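PDB 1O8X: tryparedoxin from Crithidia fasciculata, which probably acts as a thioredoxin-like thiol-disulfide oxidoreductase, passing electrons in the parasite's defence against oxidative stress. Local coordinates for residues Glu12-Gly17 against Pro85-Pro90; Phe67-Glu72 against Val89-Ser94. The protein carries 1 engineered substitution. All coordinates share one frame; numbering follows the deposited sequence.

Overall arrangement
From the N terminus the chain forms strand 13-16 and pairs it with strand 19-22. It then runs through strand 30-36, helix 41-57 and strand 63-69. Helix 74-81 follows, and strand 87-88 enters the sheet between strands 13-16 and 63-69. Contact 1 closes the long loop, with 67 residues between its segments; contact 2 closes a short one of 16 residues that begins inside the first and overlaps its end, its closing segment running on past Pro90 to Ser94. The two loops share Val89 and Pro90. Strand 87-88 is thus held antiparallel to the N-terminal strand and parallel to strand 63-69, and from there the chain turns into helix 94-103. The contact centres are about 10 Å apart.

Contact 1 (Glu12-Gly17 against Pro85-Pro90); sequences EKLRRG and PWLAVP
Arg15 pairs with Ala88 as an antiparallel hydrogen-bonded pair, joining the N-terminal strand 13-16 to strand 87-88 in the mixed sheet of this thioredoxin-family fold. Arg15 N donates to Ala88 O at 2.8 Å, in the plane of the carbonyl, and Ala88 N returns a bond to Arg15 O at 3.0 Å. On one face of the sheet Leu14 and Leu87 cross at about a right angle, meeting through their CD1 methyls at 3.9 Å. Leu87 also runs side by side with Arg16, both pointing the same way, and its CD2 lies 3.6 Å from Arg16 CB. Val21 and Leu26 add to the packing around Leu87. The other face carries Arg15 and Ala88, whose CB atoms touch. Arg15 has CG beside the backbone N, and its bend at chi2 (-51°) brings CD to Pro90 CG at 4.0 Å, so that the aliphatic part of the chain crosses the proline ring obliquely. Beyond that, NH1 forms a salt bridge with Glu20 of the neighbouring strand 19-22. Pro90 CG also rests against the carbonyl oxygen of Lys13. Where the strands part, a water molecule bridges Gly17 N and Trp86 O. Arg15 O has a second neighbour besides Ala88 N, in a bent CA-H...O contact from Leu87, with Leu87 CA 3.1 Å from Arg15 O.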
loop_
_atom_site.group_PDB
_atom_site.type_symbol
_atom_site.label_atom_id
_atom_site.label_comp_id
_atom_site.label_asym_id
_atom_site.label_seq_id
_atom_site.Cartn_x
_atom_site.Cartn_y
_atom_site.Cartn_z
ATOM N N GLU A 12 11.458 10.343 -3.697
ATOM C CA GLU A 12 11.067 10.777 -5.032
ATOM C C GLU A 12 10.681 9.620 -5.943
ATOM O O GLU A 12 9.994 9.817 -6.939
ATOM C CB GLU A 12 12.207 11.567 -5.676
ATOM C CG GLU A 12 12.318 13.009 -5.208
ATOM C CD GLU A 12 13.012 13.891 -6.231
ATOM O OE1 GLU A 12 14.048 13.464 -6.786
ATOM O OE2 GLU A 12 12.524 15.016 -6.488
ATOM N N LYS A 13 11.142 8.420 -5.606
ATOM C CA LYS A 13 10.921 7.249 -6.450
ATOM C C LYS A 13 10.439 6.060 -5.642
ATOM O O LYS A 13 10.845 5.873 -4.498
ATOM C CB LYS A 13 12.196 6.864 -7.202
ATOM C CG LYS A 13 12.695 7.922 -8.176
ATOM C CD LYS A 13 13.342 7.294 -9.395
ATOM C CE LYS A 13 13.785 8.359 -10.378
ATOM N NZ LYS A 13 14.860 9.243 -9.818
ATOM N N LEU A 14 9.582 5.260 -6.263
ATOM C CA LEU A 14 9.102 4.015 -5.669
ATOM C C LEU A 14 9.432 2.876 -6.605
ATOM O O LEU A 14 9.544 3.080 -7.820
ATOM C CB LEU A 14 7.588 4.060 -5.444
ATOM C CG LEU A 14 7.053 5.142 -4.513
ATOM C CD1 LEU A 14 5.531 5.168 -4.628
ATOM C CD2 LEU A 14 7.490 4.863 -3.084
ATOM N N ARG A 15 9.594 1.679 -6.052
ATOM C CA ARG A 15 9.878 0.495 -6.860
ATOM C C ARG A 15 8.640 0.053 -7.631
ATOM O O ARG A 15 7.533 0.095 -7.093
ATOM C CB ARG A 15 10.348 -0.663 -5.975
ATOM C CG ARG A 15 11.552 -0.382 -5.068
ATOM C CD ARG A 15 12.765 0.215 -5.773
ATOM N NE ARG A 15 13.237 -0.631 -6.871
ATOM C CZ ARG A 15 14.375 -0.435 -7.537
ATOM N NH1 ARG A 15 15.172 0.582 -7.223
ATOM N NH2 ARG A 15 14.720 -1.255 -8.519
ATOM N N ARG A 16 8.835 -0.378 -8.879
ATOM C CA ARG A 16 7.799 -1.046 -9.667
ATOM C C ARG A 16 8.485 -2.123 -10.493
ATOM O O ARG A 16 9.389 -1.826 -11.284
ATOM C CB ARG A 16 7.044 -0.066 -10.580
ATOM C CG ARG A 16 5.891 -0.694 -11.386
ATOM C CD ARG A 16 5.264 0.217 -12.441
ATOM N NE ARG A 16 6.248 0.676 -13.425
ATOM C CZ ARG A 16 5.983 1.495 -14.439
ATOM N NH1 ARG A 16 4.757 1.963 -14.630
ATOM N NH2 ARG A 16 6.958 1.857 -15.259
ATOM N N GLY A 17 8.081 -3.371 -10.288
ATOM C CA GLY A 17 8.782 -4.489 -10.908
ATOM C C GLY A 17 10.253 -4.429 -10.526
ATOM O O GLY A 17 10.585 -4.335 -9.350
ATOM N N PRO A 85 1.957 -6.896 -7.982
ATOM C CA PRO A 85 1.893 -6.137 -9.246
ATOM C C PRO A 85 2.031 -4.611 -9.130
ATOM O O PRO A 85 2.060 -3.918 -10.147
ATOM C CB PRO A 85 0.499 -6.491 -9.772
ATOM C CG PRO A 85 -0.325 -6.602 -8.505
ATOM C CD PRO A 85 0.604 -7.235 -7.488
ATOM N N TRP A 86 2.087 -4.095 -7.902
ATOM C CA TRP A 86 1.990 -2.657 -7.630
ATOM C C TRP A 86 3.355 -2.067 -7.248
ATOM O O TRP A 86 4.395 -2.532 -7.741
ATOM C CB TRP A 86 0.902 -2.405 -6.564
ATOM C CG TRP A 86 0.978 -3.354 -5.385
ATOM C CD1 TRP A 86 2.009 -3.462 -4.481
ATOM C CD2 TRP A 86 0.024 -4.346 -5.020
ATOM N NE1 TRP A 86 1.730 -4.447 -3.568
ATOM C CE2 TRP A 86 0.520 -5.015 -3.878
ATOM C CE3 TRP A 86 -1.226 -4.727 -5.524
ATOM C CZ2 TRP A 86 -0.178 -6.058 -3.264
ATOM C CZ3 TRP A 86 -1.910 -5.748 -4.918
ATOM C CH2 TRP A 86 -1.389 -6.413 -3.800
ATOM N N LEU A 87 3.359 -1.024 -6.415
ATOM C CA LEU A 87 4.601 -0.312 -6.094
ATOM C C LEU A 87 5.105 -0.666 -4.707
ATOM O O LEU A 87 4.380 -1.278 -3.927
ATOM C CB LEU A 87 4.387 1.199 -6.187
ATOM C CG LEU A 87 3.664 1.726 -7.419
ATOM C CD1 LEU A 87 3.568 3.246 -7.369
ATOM C CD2 LEU A 87 4.362 1.276 -8.676
ATOM N N ALA A 88 6.332 -0.252 -4.394
ATOM C CA ALA A 88 6.884 -0.440 -3.057
ATOM C C ALA A 88 7.785 0.699 -2.649
ATOM O O ALA A 88 8.514 1.255 -3.475
ATOM C CB ALA A 88 7.664 -1.750 -2.973
ATOM N N VAL A 89 7.746 1.034 -1.364
ATOM C CA VAL A 89 8.789 1.894 -0.790
ATOM C C VAL A 89 10.075 1.078 -0.840
ATOM O O VAL A 89 10.083 -0.083 -0.439
ATOM C CB VAL A 89 8.477 2.299 0.673
ATOM C CG1 VAL A 89 9.623 3.132 1.259
ATOM C CG2 VAL A 89 7.158 3.068 0.752
ATOM N N PRO A 90 11.165 1.654 -1.354
ATOM C CA PRO A 90 12.407 0.888 -1.442
ATOM C C PRO A 90 12.864 0.409 -0.068
ATOM O O PRO A 90 12.658 1.117 0.921
ATOM C CB PRO A 90 13.403 1.893 -2.039
ATOM C CG PRO A 90 12.553 2.885 -2.773
ATOM C CD PRO A 90 11.315 3.010 -1.916
HETATM O O HOH W 1 5.659 -4.414 -9.195
#

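Contact 2 (Phe67-Glu72 against Val89-Ser94)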
loop_
_atom_site.group_PDB
_atom_site.type_symbol
_atom_site.label_atom_id
_atom_site.label_comp_id
_atom_site.label_asym_id
_atom_site.label_seq_id
_atom_site.Cartn_x
_atom_site.Cartn_y
_atom_site.Cartn_z
ATOM N N PHE A 67 3.405 -0.950 -1.370
ATOM C CA PHE A 67 3.830 -1.883 -0.335
ATOM C C PHE A 67 4.821 -1.227 0.625
ATOM O O PHE A 67 5.853 -0.684 0.193
ATOM C CB PHE A 67 4.441 -3.120 -1.010
ATOM C CG PHE A 67 5.035 -4.136 -0.054
ATOM C CD1 PHE A 67 4.377 -4.511 1.115
ATOM C CD2 PHE A 67 6.246 -4.751 -0.366
ATOM C CE1 PHE A 67 4.944 -5.463 1.964
ATOM C CE2 PHE A 67 6.806 -5.686 0.484
ATOM C CZ PHE A 67 6.149 -6.043 1.650
ATOM N N CYS A 68 4.470 -1.279 1.911
ATOM C CA CYS A 68 5.262 -0.750 3.014
ATOM C C CYS A 68 5.680 -1.933 3.875
ATOM O O CYS A 68 4.893 -2.452 4.660
ATOM C CB CYS A 68 4.417 0.231 3.818
ATOM S SG CYS A 68 3.932 1.690 2.889
ATOM N N THR A 69 6.919 -2.370 3.710
ATOM C CA THR A 69 7.343 -3.631 4.270
ATOM C C THR A 69 7.628 -3.650 5.785
ATOM O O THR A 69 8.159 -2.692 6.330
ATOM C CB THR A 69 8.560 -4.118 3.464
ATOM O OG1 THR A 69 8.855 -5.461 3.839
ATOM C CG2 THR A 69 9.829 -3.321 3.801
ATOM N N TRP A 70 7.253 -4.746 6.439
ATOM C CA TRP A 70 7.739 -5.053 7.787
ATOM C C TRP A 70 8.787 -6.191 7.767
ATOM O O TRP A 70 9.193 -6.686 8.821
ATOM C CB TRP A 70 6.574 -5.411 8.713
ATOM C CG TRP A 70 5.800 -4.219 9.237
ATOM C CD1 TRP A 70 5.802 -2.926 8.755
ATOM C CD2 TRP A 70 4.889 -4.231 10.330
ATOM N NE1 TRP A 70 4.961 -2.141 9.513
ATOM C CE2 TRP A 70 4.386 -2.920 10.484
ATOM C CE3 TRP A 70 4.450 -5.222 11.216
ATOM C CZ2 TRP A 70 3.470 -2.583 11.487
ATOM C CZ3 TRP A 70 3.541 -4.894 12.194
ATOM C CH2 TRP A 70 3.053 -3.585 12.325
ATOM N N ASP A 71 9.218 -6.592 6.573
ATOM C CA ASP A 71 10.383 -7.463 6.440
ATOM C C ASP A 71 11.650 -6.726 6.834
ATOM O O ASP A 71 11.889 -5.613 6.382
ATOM C CB ASP A 71 10.539 -7.971 5.012
ATOM C CG ASP A 71 9.573 -9.080 4.700
ATOM O OD1 ASP A 71 9.707 -10.189 5.265
ATOM O OD2 ASP A 71 8.630 -8.905 3.931
ATOM N N GLU A 72 12.487 -7.386 7.633
ATOM C CA GLU A 72 13.763 -6.804 8.054
ATOM C C GLU A 72 14.965 -7.277 7.254
ATOM O O GLU A 72 16.061 -6.748 7.422
ATOM C CB GLU A 72 13.940 -6.990 9.557
ATOM C CG GLU A 72 12.867 -6.196 10.265
ATOM C CD GLU A 72 12.947 -6.241 11.765
ATOM O OE1 GLU A 72 14.062 -6.247 12.317
ATOM O OE2 GLU A 72 11.878 -6.236 12.385
ATOM N N VAL A 89 7.746 1.034 -1.364
ATOM C CA VAL A 89 8.789 1.894 -0.790
ATOM C C VAL A 89 10.075 1.078 -0.840
ATOM O O VAL A 89 10.083 -0.083 -0.439
ATOM C CB VAL A 89 8.477 2.299 0.673
ATOM C CG1 VAL A 89 9.623 3.132 1.259
ATOM C CG2 VAL A 89 7.158 3.068 0.752
ATOM N N PRO A 90 11.165 1.654 -1.354
ATOM C CA PRO A 90 12.407 0.888 -1.442
ATOM C C PRO A 90 12.864 0.409 -0.068
ATOM O O PRO A 90 12.658 1.117 0.921
ATOM C CB PRO A 90 13.403 1.893 -2.039
ATOM C CG PRO A 90 12.553 2.885 -2.773
ATOM C CD PRO A 90 11.315 3.010 -1.916
ATOM N N PHE A 91 13.435 -0.790 -0.009
ATOM C CA PHE A 91 13.918 -1.372 1.237
ATOM C C PHE A 91 14.874 -0.441 2.006
ATOM O O PHE A 91 14.862 -0.424 3.238
ATOM C CB PHE A 91 14.591 -2.729 0.972
ATOM C CG PHE A 91 15.003 -3.450 2.224
ATOM C CD1 PHE A 91 14.065 -4.148 2.978
ATOM C CD2 PHE A 91 16.327 -3.409 2.670
ATOM C CE1 PHE A 91 14.436 -4.811 4.151
ATOM C CE2 PHE A 91 16.705 -4.064 3.843
ATOM C CZ PHE A 91 15.767 -4.768 4.580
ATOM N N ALA A 92 15.677 0.332 1.273
ATOM C CA ALA A 92 16.598 1.311 1.863
ATOM C C ALA A 92 15.891 2.423 2.639
ATOM O O ALA A 92 16.493 3.048 3.517
ATOM C CB ALA A 92 17.499 1.909 0.783
ATOM N N GLN A 93 14.614 2.656 2.321
ATOM C CA GLN A 93 13.814 3.691 2.974
ATOM C C GLN A 93 12.870 3.088 4.020
ATOM O O GLN A 93 11.788 3.625 4.272
ATOM C CB GLN A 93 13.045 4.513 1.933
ATOM C CG GLN A 93 13.776 5.768 1.435
ATOM C CD GLN A 93 14.944 5.468 0.508
ATOM O OE1 GLN A 93 16.021 6.054 0.651
ATOM N NE2 GLN A 93 14.737 4.568 -0.448
ATOM N N SER A 94 13.293 1.985 4.636
ATOM C CA SER A 94 12.512 1.306 5.673
ATOM C C SER A 94 12.218 2.172 6.885
ATOM O O SER A 94 11.161 2.019 7.506
ATOM C CB SER A 94 13.200 0.021 6.131
ATOM O OG SER A 94 13.061 -1.005 5.161
HETATM O O HOH W 2 8.389 -1.301 1.456
HETATM O O HOH W 3 12.633 -3.062 7.032
#
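Val89 N donates to Phe67 O at 3.0 Å, nearly along the C=O axis (163° at the oxygen), in the one direct hydrogen bond between segments 67-72 and 89-94. Beyond it the backbones part, and a water molecule bridges them. This water donates to Phe67 O and to Val89 O, the latter at 2.8 Å, and accepts from Thr69 N at 2.9 Å. Phe67 O is thereby gripped by two donors. Beside this bond the Val89 CG2 methyl meets Cys68 SG at 4.1 Å, and Val97 of helix 94-103 packs on both residues. Farther along, Phe91 has CG anti to the backbone N (chi1 -175°), and its ring presents an edge to the opposite backbone. CE1 lies 3.5 Å from Asp71 O and CZ 3.5 Å from Glu72 O, both oxygens near the ring plane. Thr69 CG2 reaches the same ring obliquely, while Thr69 OG1 accepts from Asp71 N in an ST turn that shapes the end of the strand. Ser94 OG donates to Phe91 O at 2.7 Å and accepts from a second water, which also donates to Asp71 O. The Asp71 carboxylate turns elsewhere, to Ser38 OG. Together these contacts join the C-terminal ends of two parallel strands, 63-69 and 87-88, linked through helix 74-81 as a beta-alpha-beta crossover within the thioredoxin-like fold.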